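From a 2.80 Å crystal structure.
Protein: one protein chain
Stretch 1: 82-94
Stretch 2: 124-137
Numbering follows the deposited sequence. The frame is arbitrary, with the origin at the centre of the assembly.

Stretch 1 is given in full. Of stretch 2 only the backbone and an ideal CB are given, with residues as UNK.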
# COMPACT_ATOMS: atom_id res chain seq x y z
N ASP A 82 26.19 -14.70 -74.43
CA ASP A 82 25.35 -15.83 -74.03
C ASP A 82 24.75 -15.66 -72.64
O ASP A 82 24.14 -16.60 -72.12
CB ASP A 82 26.12 -17.14 -74.14
CG ASP A 82 27.29 -17.23 -73.18
OD1 ASP A 82 27.26 -16.59 -72.11
OD2 ASP A 82 28.25 -17.97 -73.50
N LEU A 83 24.92 -14.49 -72.02
CA LEU A 83 24.15 -14.14 -70.83
C LEU A 83 22.88 -13.38 -71.21
O LEU A 83 21.84 -13.55 -70.56
CB LEU A 83 24.99 -13.29 -69.87
CG LEU A 83 25.85 -14.05 -68.85
CD1 LEU A 83 26.78 -13.09 -68.13
CD2 LEU A 83 24.98 -14.78 -67.84
N ILE A 84 22.95 -12.54 -72.25
CA ILE A 84 21.75 -11.93 -72.79
C ILE A 84 20.76 -13.00 -73.22
O ILE A 84 19.54 -12.84 -73.09
CB ILE A 84 22.11 -10.99 -73.96
CG1 ILE A 84 22.85 -9.76 -73.44
CG2 ILE A 84 20.86 -10.55 -74.72
CD1 ILE A 84 24.29 -9.68 -73.90
N TYR A 85 21.27 -14.11 -73.75
CA TYR A 85 20.39 -15.20 -74.19
C TYR A 85 19.70 -15.84 -73.00
O TYR A 85 18.49 -16.10 -73.04
CB TYR A 85 21.19 -16.23 -74.98
CG TYR A 85 20.35 -17.35 -75.56
CD1 TYR A 85 19.23 -17.08 -76.33
CD2 TYR A 85 20.70 -18.68 -75.36
CE1 TYR A 85 18.46 -18.10 -76.86
CE2 TYR A 85 19.94 -19.71 -75.89
CZ TYR A 85 18.82 -19.41 -76.64
OH TYR A 85 18.06 -20.43 -77.17
N LEU A 86 20.44 -16.11 -71.92
CA LEU A 86 19.82 -16.64 -70.72
C LEU A 86 18.77 -15.68 -70.18
O LEU A 86 17.67 -16.10 -69.80
CB LEU A 86 20.88 -16.93 -69.66
CG LEU A 86 20.40 -17.48 -68.32
CD1 LEU A 86 19.54 -18.72 -68.51
CD2 LEU A 86 21.58 -17.80 -67.41
N LEU A 87 19.08 -14.38 -70.16
CA LEU A 87 18.09 -13.40 -69.73
C LEU A 87 16.87 -13.39 -70.65
O LEU A 87 15.76 -13.09 -70.21
CB LEU A 87 18.72 -12.00 -69.68
CG LEU A 87 19.57 -11.70 -68.45
CD1 LEU A 87 20.31 -10.38 -68.63
CD2 LEU A 87 18.73 -11.66 -67.17
N ARG A 88 17.06 -13.74 -71.93
CA ARG A 88 15.92 -13.80 -72.84
C ARG A 88 15.05 -15.02 -72.53
O ARG A 88 13.82 -14.91 -72.51
CB ARG A 88 16.40 -13.84 -74.29
CG ARG A 88 15.32 -13.45 -75.29
CD ARG A 88 15.65 -13.89 -76.71
NE ARG A 88 14.74 -13.30 -77.68
CZ ARG A 88 13.49 -13.72 -77.90
NH1 ARG A 88 12.99 -14.73 -77.20
NH2 ARG A 88 12.74 -13.11 -78.81
N LEU A 89 15.67 -16.18 -72.30
CA LEU A 89 14.90 -17.35 -71.88
C LEU A 89 14.12 -17.06 -70.61
O LEU A 89 12.94 -17.41 -70.49
CB LEU A 89 15.83 -18.54 -71.68
CG LEU A 89 16.67 -18.97 -72.88
CD1 LEU A 89 17.61 -20.10 -72.50
CD2 LEU A 89 15.79 -19.38 -74.06
N CYS A 90 14.77 -16.41 -69.64
CA CYS A 90 14.07 -15.99 -68.43
C CYS A 90 12.88 -15.10 -68.78
O CYS A 90 11.77 -15.29 -68.27
CB CYS A 90 15.03 -15.26 -67.49
SG CYS A 90 16.34 -16.30 -66.79
N ASP A 91 13.09 -14.12 -69.67
CA ASP A 91 12.01 -13.21 -70.02
C ASP A 91 10.86 -13.96 -70.69
O ASP A 91 9.70 -13.56 -70.55
CB ASP A 91 12.53 -12.11 -70.94
CG ASP A 91 11.51 -11.01 -71.16
OD1 ASP A 91 11.46 -10.08 -70.32
OD2 ASP A 91 10.77 -11.07 -72.16
N SER A 92 11.16 -15.04 -71.41
CA SER A 92 10.10 -15.85 -72.00
C SER A 92 9.32 -16.58 -70.92
O SER A 92 8.08 -16.56 -70.91
CB SER A 92 10.70 -16.85 -73.00
OG SER A 92 11.35 -16.17 -74.06
N ALA A 93 10.02 -17.23 -69.99
CA ALA A 93 9.34 -17.92 -68.89
C ALA A 93 8.49 -16.95 -68.08
O ALA A 93 7.44 -17.34 -67.56
CB ALA A 93 10.36 -18.61 -67.99
N LEU A 94 8.91 -15.69 -67.96
CA LEU A 94 8.15 -14.72 -67.19
C LEU A 94 6.96 -14.18 -67.97
O LEU A 94 5.88 -14.00 -67.41
CB LEU A 94 9.07 -13.58 -66.75
CG LEU A 94 10.01 -13.96 -65.60
CD1 LEU A 94 11.20 -13.02 -65.52
CD2 LEU A 94 9.24 -13.97 -64.30
N UNK A 124 6.67 -22.39 -61.73
CA UNK A 124 7.98 -22.53 -61.10
C UNK A 124 9.09 -22.08 -62.04
O UNK A 124 10.01 -21.36 -61.63
CB UNK A 124 8.21 -23.98 -60.67
N UNK A 125 9.01 -22.49 -63.31
CA UNK A 125 10.00 -22.05 -64.29
C UNK A 125 10.11 -20.53 -64.31
O UNK A 125 11.21 -19.98 -64.45
CB UNK A 125 9.64 -22.57 -65.68
N UNK A 126 8.98 -19.83 -64.15
CA UNK A 126 9.00 -18.37 -64.14
C UNK A 126 9.59 -17.83 -62.84
O UNK A 126 10.39 -16.89 -62.86
CB UNK A 126 7.59 -17.82 -64.34
N UNK A 127 9.21 -18.42 -61.70
CA UNK A 127 9.75 -17.98 -60.41
C UNK A 127 11.28 -18.03 -60.44
O UNK A 127 11.97 -17.03 -60.20
CB UNK A 127 9.21 -18.85 -59.27
N UNK A 128 11.83 -19.21 -60.74
CA UNK A 128 13.27 -19.36 -60.71
C UNK A 128 13.95 -18.67 -61.90
O UNK A 128 15.14 -18.35 -61.81
CB UNK A 128 13.63 -20.85 -60.69
N UNK A 129 13.21 -18.43 -62.99
CA UNK A 129 13.73 -17.57 -64.04
C UNK A 129 13.97 -16.16 -63.51
O UNK A 129 15.04 -15.57 -63.74
CB UNK A 129 12.77 -17.54 -65.23
N UNK A 130 12.99 -15.61 -62.80
CA UNK A 130 13.17 -14.31 -62.17
C UNK A 130 14.36 -14.33 -61.23
O UNK A 130 15.20 -13.42 -61.26
CB UNK A 130 11.91 -13.90 -61.41
N UNK A 131 14.46 -15.36 -60.39
CA UNK A 131 15.61 -15.45 -59.48
C UNK A 131 16.92 -15.39 -60.25
O UNK A 131 17.85 -14.67 -59.87
CB UNK A 131 15.55 -16.74 -58.66
N UNK A 132 17.01 -16.14 -61.35
CA UNK A 132 18.23 -16.11 -62.17
C UNK A 132 18.51 -14.71 -62.68
O UNK A 132 19.64 -14.23 -62.61
CB UNK A 132 18.11 -17.08 -63.35
N UNK A 133 17.49 -14.04 -63.22
CA UNK A 133 17.68 -12.68 -63.72
C UNK A 133 18.25 -11.77 -62.64
O UNK A 133 19.25 -11.07 -62.86
CB UNK A 133 16.36 -12.11 -64.24
N UNK A 134 17.63 -11.77 -61.46
CA UNK A 134 18.11 -10.93 -60.37
C UNK A 134 19.56 -11.24 -60.04
O UNK A 134 20.41 -10.34 -59.98
CB UNK A 134 17.24 -11.11 -59.13
N UNK A 135 19.88 -12.52 -59.82
CA UNK A 135 21.25 -12.89 -59.49
C UNK A 135 22.22 -12.39 -60.56
O UNK A 135 23.31 -11.91 -60.24
CB UNK A 135 21.37 -14.41 -59.33
N UNK A 136 21.84 -12.50 -61.84
CA UNK A 136 22.66 -11.95 -62.91
C UNK A 136 22.86 -10.46 -62.71
O UNK A 136 23.94 -9.92 -62.99
CB UNK A 136 22.02 -12.22 -64.27
N UNK A 137 21.83 -9.76 -62.22
CA UNK A 137 21.98 -8.35 -61.90
C UNK A 137 22.71 -8.11 -60.58
O UNK A 137 22.90 -6.95 -60.21
CB UNK A 137 20.60 -7.69 -61.85

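Two helices pack with their N-to-C directions 142° apart and their axes 8.1 Å apart at closest approach; the rule is small residues where the backbones nearly touch and larger ones where they diverge.

Position 124 has nothing of stretch 1 within 5.5 Å of its ideal CB, so almost any helix former suits; it is Glu 124. At 125 the CB points sideways, 4.6 Å from Ala 93 CB, which tolerates a small or modest side chain. Ala 125 is deposited, and its O lies 3.9 Å from Ala 93 CB.

Position 126 is stricter. The CA of 126 is 4.8 Å from Ala 93 CA, and the ideal CB sits a tight 3.3 Å from Ala 93 O. Glycine or alanine fits best. Ala 126 takes it, and its CB also meets Leu 94 CD2 at 4.2 Å.

Positions 127 and 128 point away and leave the choice to other neighbours: they are Ile 127 and Arg 128.

Position 129 points toward stretch 1 at the closest CA pairing, its CA 4.7 Å from Cys 90 CA. The ideal CB is already 3.8 Å from both Cys 90 CA and Ala 93 CB, so alanine or glycine is again the natural reading. In Ala 129 the methyl CB packs 3.8 Å from Ala 93 CB and 3.9 Å from Cys 90 CB.

At 130 the CB points sideways and meets Leu 94 CD2, which a small apolar group would cover. Ala 130 does so, CB to CD2 at 3.9 Å. Position 131 faces away, leaving the choice open, and is Arg 131.

Position 132 points toward Cys 90 SG, 3.9 Å from the ideal CB, with Leu 86 CD2 farther off; valine, threonine, serine or alanine could serve. Thr 132 places CG2 3.9 Å from Cys 90 SG and 4.0 Å from Leu 86 CD2.

Position 133 also points inward, its ideal CB 3.8 Å from Leu 87 CD2, favouring alanine, serine or cysteine. Ser 133, with chi1 m, gives its OG a 3.3 Å hydrogen bond to Ala 129 O within its own helix, and the same OG lies 3.3 Å from Cys 90 CB and 3.6 Å from Leu 87 CD2.

Neither 134 nor 135 has an atom of stretch 1 within 5.5 Å of its ideal CB, so this contact sets no preference; they are Met 134 and Arg 135.

At 136 the ideal CB stands 4.4 Å from Leu 87 CD2, with Leu 83 and Leu 86 beyond: room for leucine, isoleucine or methionine. Ile 136 extends CD1 to 3.9 Å from both Leu 86 CD2 and Leu 87 CD2. Position 137 is equally unconstrained here; it is Met 137.

Stretch 2 124-137: EAAIRAARTSMRIM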
# COMPACT_ATOMS: atom_id res chain seq x y z
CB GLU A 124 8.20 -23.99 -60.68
CG GLU A 124 7.44 -24.38 -59.43
CD GLU A 124 7.72 -25.81 -59.00
OE1 GLU A 124 7.01 -26.72 -59.47
OE2 GLU A 124 8.66 -26.01 -58.20
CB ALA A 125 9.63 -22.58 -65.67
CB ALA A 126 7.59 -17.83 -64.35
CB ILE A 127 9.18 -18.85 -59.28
CG1 ILE A 127 7.67 -18.64 -59.16
CG2 ILE A 127 9.85 -18.52 -57.95
CD1 ILE A 127 6.97 -19.62 -58.24
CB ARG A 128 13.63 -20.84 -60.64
CG ARG A 128 13.31 -21.43 -59.28
CD ARG A 128 14.01 -22.74 -59.04
NE ARG A 128 13.95 -23.13 -57.63
CZ ARG A 128 14.82 -22.75 -56.70
NH1 ARG A 128 15.84 -21.96 -57.01
NH2 ARG A 128 14.67 -23.16 -55.44
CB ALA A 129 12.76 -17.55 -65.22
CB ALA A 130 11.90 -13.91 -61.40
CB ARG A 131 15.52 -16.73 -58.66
CG ARG A 131 16.64 -16.85 -57.63
CD ARG A 131 16.33 -17.90 -56.58
NE ARG A 131 17.15 -17.71 -55.39
CZ ARG A 131 18.30 -18.33 -55.15
NH1 ARG A 131 18.80 -19.20 -56.02
NH2 ARG A 131 18.97 -18.07 -54.03
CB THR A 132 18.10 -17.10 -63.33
OG1 THR A 132 18.04 -18.44 -62.81
CG2 THR A 132 19.30 -16.99 -64.27
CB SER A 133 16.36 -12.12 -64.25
OG SER A 133 15.89 -12.87 -65.36
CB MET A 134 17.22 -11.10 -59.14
CG MET A 134 15.75 -10.77 -59.37
SD MET A 134 15.48 -9.14 -60.07
CE MET A 134 15.02 -9.56 -61.75
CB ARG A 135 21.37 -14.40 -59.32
CG ARG A 135 22.80 -14.87 -59.14
CD ARG A 135 22.86 -16.19 -58.42
NE ARG A 135 22.49 -16.06 -57.02
CZ ARG A 135 22.18 -17.08 -56.22
NH1 ARG A 135 22.19 -18.32 -56.70
NH2 ARG A 135 21.86 -16.87 -54.96
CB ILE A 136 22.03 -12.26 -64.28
CG1 ILE A 136 22.18 -13.76 -64.59
CG2 ILE A 136 22.68 -11.42 -65.38
CD1 ILE A 136 21.39 -14.22 -65.79
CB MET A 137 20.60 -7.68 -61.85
CG MET A 137 20.07 -7.29 -63.22
SD MET A 137 18.52 -6.37 -63.13
CE MET A 137 17.39 -7.68 -62.68
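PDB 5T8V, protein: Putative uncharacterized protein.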